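Local structure of PfkB (Polaromonas sp. JS666, 4DU5) at residues A[100-105]-A[147-152]. The protein probably phosphorylates a sugar or related small molecule with ATP, as a member of the pfkB family of carbohydrate kinases. Residues are numbered along the deposited sequence; the frame is centred on the assembly and turned at random.
Sequences DCSHVV and EAWLLS
A face-to-face stack of His103 on Trp149 makes this surface contact, joining the kinked edge strand of the central sheet to the short helix 147-150 that leads into strand 153-159. The imidazole lies almost parallel to the five-membered ring of the indole: the centroids are 3.5 Å apart and the planes differ by 11°. The two side chains run past each other in opposite directions, so His103 NE2 comes over the root of the indole, 3.2 Å from Trp149 CG, while the His103 methylene reaches the far ring. There CB sits 3.9 Å from the centroid of the six-membered ring in a CH-pi contact. Histidine thus offers both a flat five-membered ring and a methylene, and tryptophan suits the place because its double ring spans the two; CG anti to the backbone N (chi1 177°) carries the indole out to His103. Replacing the tryptophan by alanine is likely to leave the imidazole without its stacking partner and open a gap beside Leu27, Ile30 and Ala78, which the indole also touches. Asp100 OD2 lies near the indole plane at its edge, 4.0 Å from Trp149 NE1, too long for a bond. Aspartate supplies the carboxylate an Asx turn needs: OD1 accepts from the backbone N of Ser102 (3.0 Å) and from the serine hydroxyl. A type I turn from Cys101 to Val104 overlaps it, carrying His103 at the corner, where its ring can lie on the indole. The stack thus ties the short helix to the outermost strand, 100-106, of the central, largely parallel sheet of the ribokinase-like (pfkB) alpha/beta fold.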
# COMPACT_ATOMS: atom_id res chain seq x y z
N ASP A 100 14.96 1.21 -21.66
CA ASP A 100 13.81 1.51 -22.54
C ASP A 100 12.46 1.18 -21.85
O ASP A 100 12.03 0.02 -21.75
CB ASP A 100 13.99 0.83 -23.92
CG ASP A 100 12.73 0.91 -24.83
OD1 ASP A 100 11.58 0.98 -24.34
OD2 ASP A 100 12.89 0.84 -26.08
N CYS A 101 11.77 2.22 -21.40
CA CYS A 101 10.48 2.05 -20.72
C CYS A 101 9.20 2.23 -21.59
O CYS A 101 8.08 2.18 -21.10
CB CYS A 101 10.45 2.95 -19.47
SG CYS A 101 11.57 2.36 -18.13
N SER A 102 9.38 2.40 -22.89
CA SER A 102 8.27 2.61 -23.82
C SER A 102 7.16 1.58 -23.70
O SER A 102 6.03 1.82 -24.12
CB SER A 102 8.79 2.64 -25.27
OG SER A 102 9.48 1.45 -25.57
N HIS A 103 7.46 0.42 -23.13
CA HIS A 103 6.45 -0.62 -23.05
C HIS A 103 5.99 -0.87 -21.64
O HIS A 103 5.44 -1.93 -21.32
CB HIS A 103 6.91 -1.90 -23.75
CG HIS A 103 6.89 -1.78 -25.24
ND1 HIS A 103 6.05 -2.52 -26.03
CD2 HIS A 103 7.57 -0.95 -26.07
CE1 HIS A 103 6.21 -2.16 -27.30
NE2 HIS A 103 7.15 -1.23 -27.35
N VAL A 104 6.18 0.15 -20.81
CA VAL A 104 5.55 0.16 -19.53
C VAL A 104 4.24 0.92 -19.65
O VAL A 104 4.22 2.14 -19.79
CB VAL A 104 6.43 0.77 -18.45
CG1 VAL A 104 5.77 0.63 -17.09
CG2 VAL A 104 7.80 0.09 -18.44
N VAL A 105 3.14 0.17 -19.63
CA VAL A 105 1.83 0.78 -19.59
C VAL A 105 1.59 1.32 -18.18
O VAL A 105 1.62 0.57 -17.20
CB VAL A 105 0.73 -0.23 -19.94
CG1 VAL A 105 -0.64 0.44 -19.88
CG2 VAL A 105 0.97 -0.86 -21.32
N GLU A 147 4.85 -8.01 -30.39
CA GLU A 147 5.74 -8.93 -31.13
C GLU A 147 6.88 -8.27 -31.89
O GLU A 147 8.03 -8.57 -31.64
CB GLU A 147 4.94 -9.91 -31.99
CG GLU A 147 4.01 -10.79 -31.14
CD GLU A 147 3.21 -11.82 -31.96
OE1 GLU A 147 3.35 -11.79 -33.20
OE2 GLU A 147 2.45 -12.63 -31.36
N ALA A 148 6.58 -7.35 -32.79
CA ALA A 148 7.67 -6.66 -33.51
C ALA A 148 8.75 -6.13 -32.56
O ALA A 148 9.96 -6.17 -32.89
CB ALA A 148 7.12 -5.50 -34.39
N TRP A 149 8.31 -5.63 -31.40
CA TRP A 149 9.19 -4.95 -30.44
C TRP A 149 10.14 -5.92 -29.74
O TRP A 149 11.32 -5.62 -29.53
CB TRP A 149 8.37 -4.20 -29.40
CG TRP A 149 9.18 -3.55 -28.36
CD1 TRP A 149 9.97 -2.44 -28.52
CD2 TRP A 149 9.29 -3.93 -27.00
NE1 TRP A 149 10.58 -2.13 -27.34
CE2 TRP A 149 10.18 -3.03 -26.39
CE3 TRP A 149 8.73 -4.95 -26.24
CZ2 TRP A 149 10.52 -3.11 -25.03
CZ3 TRP A 149 9.07 -5.04 -24.88
CH2 TRP A 149 9.95 -4.12 -24.30
N LEU A 150 9.59 -7.07 -29.37
CA LEU A 150 10.31 -8.13 -28.74
C LEU A 150 11.46 -8.56 -29.65
O LEU A 150 12.66 -8.46 -29.29
CB LEU A 150 9.34 -9.29 -28.58
CG LEU A 150 9.42 -10.21 -27.37
CD1 LEU A 150 8.60 -11.48 -27.63
CD2 LEU A 150 10.86 -10.50 -27.06
N LEU A 151 11.09 -9.02 -30.85
CA LEU A 151 12.01 -9.48 -31.87
C LEU A 151 13.11 -8.47 -32.20
O LEU A 151 14.07 -8.81 -32.88
CB LEU A 151 11.21 -9.84 -33.11
CG LEU A 151 10.60 -11.26 -33.23
CD1 LEU A 151 10.23 -11.95 -31.91
CD2 LEU A 151 9.39 -11.23 -34.19
N SER A 152 13.00 -7.24 -31.72
CA SER A 152 13.96 -6.20 -32.08
C SER A 152 15.13 -6.15 -31.09
O SER A 152 16.00 -5.25 -31.16
CB SER A 152 13.27 -4.83 -32.21
OG SER A 152 13.22 -4.11 -31.00